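Succinoglycan biosynthesis protein (Bacillus cereus ATCC 14579, PDB 2QGM) is of uncertain function but belongs to the erythromycin esterase family and may take part in succinoglycan biosynthesis. Local coordinates at residues I367-Y376 with V420-E428. Numbering follows the deposited sequence.
Sequences IPQDVKSFNY and VYFDTSLLE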
loop_
_atom_site.group_PDB
_atom_site.type_symbol
_atom_site.label_atom_id
_atom_site.label_comp_id
_atom_site.label_asym_id
_atom_site.label_seq_id
_atom_site.Cartn_x
_atom_site.Cartn_y
_atom_site.Cartn_z
ATOM N N ILE A 367 7.691 19.675 6.384
ATOM C CA ILE A 367 8.611 18.599 6.710
ATOM C C ILE A 367 9.754 19.069 7.607
ATOM O O ILE A 367 10.541 19.936 7.222
ATOM C CB ILE A 367 9.219 17.994 5.428
ATOM C CG1 ILE A 367 8.114 17.359 4.581
ATOM C CG2 ILE A 367 10.275 16.950 5.783
ATOM C CD1 ILE A 367 8.613 16.778 3.265
ATOM N N PRO A 368 9.855 18.502 8.821
ATOM C CA PRO A 368 10.926 18.886 9.745
ATOM C C PRO A 368 12.285 18.500 9.166
ATOM O O PRO A 368 12.422 17.464 8.514
ATOM C CB PRO A 368 10.604 18.087 11.007
ATOM C CG PRO A 368 9.129 17.911 10.940
ATOM C CD PRO A 368 8.896 17.601 9.482
ATOM N N GLN A 369 13.283 19.337 9.423
ATOM C CA GLN A 369 14.638 19.117 8.942
ATOM C C GLN A 369 15.503 18.367 9.956
ATOM O O GLN A 369 15.357 18.546 11.167
ATOM C CB GLN A 369 15.277 20.471 8.616
ATOM C CG GLN A 369 16.778 20.445 8.404
ATOM C CD GLN A 369 17.390 21.839 8.428
ATOM O OE1 GLN A 369 18.606 21.998 8.312
ATOM N NE2 GLN A 369 16.546 22.857 8.583
ATOM N N ASP A 370 16.387 17.515 9.439
ATOM C CA ASP A 370 17.328 16.732 10.243
ATOM C C ASP A 370 18.561 16.507 9.370
ATOM O O ASP A 370 18.552 15.664 8.474
ATOM C CB ASP A 370 16.735 15.379 10.642
ATOM C CG ASP A 370 17.590 14.654 11.670
ATOM O OD1 ASP A 370 18.829 14.644 11.516
ATOM O OD2 ASP A 370 17.032 14.090 12.635
ATOM N N VAL A 371 19.625 17.259 9.635
ATOM C CA VAL A 371 20.849 17.161 8.844
ATOM C C VAL A 371 21.577 15.820 8.911
ATOM O O VAL A 371 22.556 15.606 8.191
ATOM C CB VAL A 371 21.835 18.272 9.240
ATOM C CG1 VAL A 371 21.133 19.618 9.192
ATOM C CG2 VAL A 371 22.402 17.999 10.625
ATOM N N LYS A 372 21.105 14.922 9.763
ATOM C CA LYS A 372 21.728 13.612 9.903
ATOM C C LYS A 372 20.975 12.514 9.142
ATOM O O LYS A 372 21.518 11.438 8.892
ATOM C CB LYS A 372 21.819 13.245 11.383
ATOM C CG LYS A 372 23.187 13.486 12.005
ATOM C CD LYS A 372 24.192 12.489 11.452
ATOM C CE LYS A 372 25.461 12.460 12.288
ATOM N NZ LYS A 372 26.443 11.456 11.786
ATOM N N SER A 373 19.737 12.799 8.754
ATOM C CA SER A 373 18.900 11.821 8.052
ATOM C C SER A 373 19.341 11.432 6.640
ATOM O O SER A 373 20.056 12.174 5.960
ATOM C CB SER A 373 17.459 12.333 7.982
ATOM O OG SER A 373 17.357 13.465 7.135
ATOM N N PHE A 374 18.902 10.256 6.201
ATOM C CA PHE A 374 19.206 9.790 4.849
ATOM C C PHE A 374 18.600 10.817 3.899
ATOM O O PHE A 374 19.161 11.122 2.851
ATOM C CB PHE A 374 18.537 8.435 4.579
ATOM C CG PHE A 374 19.098 7.305 5.385
ATOM C CD1 PHE A 374 20.355 6.779 5.096
ATOM C CD2 PHE A 374 18.362 6.749 6.428
ATOM C CE1 PHE A 374 20.870 5.713 5.834
ATOM C CE2 PHE A 374 18.864 5.683 7.172
ATOM C CZ PHE A 374 20.124 5.165 6.871
ATOM N N ASN A 375 17.443 11.344 4.295
ATOM C CA ASN A 375 16.699 12.315 3.500
ATOM C C ASN A 375 17.450 13.584 3.140
ATOM O O ASN A 375 17.414 14.028 1.994
ATOM C CB ASN A 375 15.406 12.666 4.225
ATOM C CG ASN A 375 14.506 11.463 4.399
ATOM O OD1 ASN A 375 13.666 11.167 3.546
ATOM N ND2 ASN A 375 14.694 10.744 5.496
ATOM N N TYR A 376 18.128 14.182 4.107
ATOM C CA TYR A 376 18.852 15.398 3.797
ATOM C C TYR A 376 20.107 15.138 2.986
ATOM O O TYR A 376 20.511 15.977 2.185
ATOM C CB TYR A 376 19.126 16.182 5.081
ATOM C CG TYR A 376 18.007 17.172 5.323
ATOM C CD1 TYR A 376 18.005 18.407 4.678
ATOM C CD2 TYR A 376 16.893 16.832 6.090
ATOM C CE1 TYR A 376 16.921 19.275 4.774
ATOM C CE2 TYR A 376 15.801 17.692 6.195
ATOM C CZ TYR A 376 15.821 18.911 5.530
ATOM O OH TYR A 376 14.733 19.749 5.584
ATOM N N VAL A 420 8.925 12.372 13.817
ATOM C CA VAL A 420 8.765 11.910 12.443
ATOM C C VAL A 420 10.057 11.361 11.836
ATOM O O VAL A 420 10.113 11.052 10.646
ATOM C CB VAL A 420 8.208 13.041 11.532
ATOM C CG1 VAL A 420 6.740 13.304 11.875
ATOM C CG2 VAL A 420 9.029 14.310 11.704
ATOM N N TYR A 421 11.095 11.250 12.657
ATOM C CA TYR A 421 12.376 10.695 12.217
ATOM C C TYR A 421 12.658 9.442 13.034
ATOM O O TYR A 421 12.442 9.420 14.247
ATOM C CB TYR A 421 13.499 11.720 12.386
ATOM C CG TYR A 421 13.587 12.665 11.213
ATOM C CD1 TYR A 421 14.109 12.241 9.992
ATOM C CD2 TYR A 421 13.107 13.965 11.305
ATOM C CE1 TYR A 421 14.150 13.095 8.889
ATOM C CE2 TYR A 421 13.138 14.828 10.214
ATOM C CZ TYR A 421 13.660 14.389 9.008
ATOM O OH TYR A 421 13.682 15.241 7.931
ATOM N N PHE A 422 13.135 8.400 12.362
ATOM C CA PHE A 422 13.407 7.129 13.011
ATOM C C PHE A 422 14.764 6.548 12.652
ATOM O O PHE A 422 15.124 6.462 11.476
ATOM C CB PHE A 422 12.304 6.140 12.640
ATOM C CG PHE A 422 10.934 6.588 13.056
ATOM C CD1 PHE A 422 10.438 6.265 14.316
ATOM C CD2 PHE A 422 10.156 7.373 12.208
ATOM C CE1 PHE A 422 9.182 6.720 14.729
ATOM C CE2 PHE A 422 8.901 7.837 12.606
ATOM C CZ PHE A 422 8.412 7.510 13.871
ATOM N N ASP A 423 15.508 6.148 13.678
ATOM C CA ASP A 423 16.831 5.584 13.481
ATOM C C ASP A 423 16.765 4.166 12.924
ATOM O O ASP A 423 16.211 3.261 13.549
ATOM C CB ASP A 423 17.603 5.598 14.800
ATOM C CG ASP A 423 19.055 5.224 14.619
ATOM O OD1 ASP A 423 19.327 4.044 14.320
ATOM O OD2 ASP A 423 19.921 6.112 14.762
ATOM N N THR A 424 17.342 3.984 11.741
ATOM C CA THR A 424 17.349 2.687 11.081
ATOM C C THR A 424 18.286 2.710 9.874
ATOM O O THR A 424 18.926 3.723 9.595
ATOM C CB THR A 424 15.921 2.304 10.608
ATOM O OG1 THR A 424 15.934 0.986 10.049
ATOM C CG2 THR A 424 15.431 3.289 9.556
ATOM N N SER A 425 18.358 1.585 9.171
ATOM C CA SER A 425 19.195 1.465 7.985
ATOM C C SER A 425 18.307 1.527 6.757
ATOM O O SER A 425 17.247 0.896 6.722
ATOM C CB SER A 425 19.957 0.140 8.011
ATOM O OG SER A 425 20.316 -0.279 6.710
ATOM N N LEU A 426 18.734 2.275 5.745
ATOM C CA LEU A 426 17.934 2.403 4.527
ATOM C C LEU A 426 17.810 1.084 3.764
ATOM O O LEU A 426 16.709 0.711 3.372
ATOM C CB LEU A 426 18.521 3.488 3.623
ATOM C CG LEU A 426 17.555 3.988 2.541
ATOM C CD1 LEU A 426 16.398 4.776 3.166
ATOM C CD2 LEU A 426 18.328 4.859 1.561
ATOM N N LEU A 427 18.927 0.385 3.556
ATOM C CA LEU A 427 18.906 -0.896 2.846
ATOM C C LEU A 427 18.078 -1.927 3.621
ATOM O O LEU A 427 17.437 -2.800 3.036
ATOM C CB LEU A 427 20.327 -1.433 2.662
ATOM C CG LEU A 427 20.395 -2.855 2.101
ATOM C CD1 LEU A 427 19.821 -2.889 0.677
ATOM C CD2 LEU A 427 21.833 -3.342 2.114
ATOM N N GLU A 428 18.113 -1.816 4.944
ATOM C CA GLU A 428 17.375 -2.708 5.829
ATOM C C GLU A 428 15.887 -2.653 5.507
ATOM O O GLU A 428 15.179 -3.660 5.594
ATOM C CB GLU A 428 17.609 -2.269 7.281
ATOM C CG GLU A 428 16.981 -3.148 8.346
ATOM C CD GLU A 428 17.174 -2.577 9.744
ATOM O OE1 GLU A 428 18.297 -2.128 10.054
ATOM O OE2 GLU A 428 16.207 -2.583 10.537
#
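Y421 and F374 carry this contact, in which two aromatic side chains join a loop and helix start to the strand of a small two-stranded antiparallel sheet. Residues 367-373 lead into helix 374-380. Strand 421-425 pairs with strand 404-408 and runs into helix 426-429.

Y421 reaches into the bend of the 367-376 loop. Y421 OH donates a hydrogen bond to P368 O at 2.6 Å. The hydroxyl approaches 20° out of the carbonyl plane. Y421 OH also lies at the edge of the Y376 ring, near its plane, 3.7 Å from Y376 CE2. D370 CB sits over the centre of one face of the Y421 ring, a CH-pi contact with the centroid 3.7 Å away. With CG of D370 anti to the backbone N (chi1 -170°), the carboxylate runs past the Y421 ring, and D370 OD2 lies 4.0 Å from Y421 CG. S373 CB comes obliquely against Y421 CE1 at 3.5 Å. Beside this, P368 CG packs on V420 CG2 at 3.7 Å.

The loop is braced from within. K372 N donates to D370 OD1, which closes an Asx turn. D370 O accepts from both N and OG of S373, across a type I turn. S373 OG also caps the helix by accepting from Y376 N. D370 and S373, which touch the Y421 ring, are thus tied to each other.

The F374 ring covers the strand-to-helix junction. L426 CB lies over the centre of one face of the F374 ring. T424 O is at the ring edge, in plane, 3.1 Å from F374 CE2. W400 meets the F374 ring edge-to-face.

S425 is the second N-cap: its OG accepts from E428 N and is also hydrogen-bonded to V401 O. The whole is partly buried packing, away from the chain's centre, that joins two capped helix starts and the two-stranded sheet in this erythromycin esterase family protein.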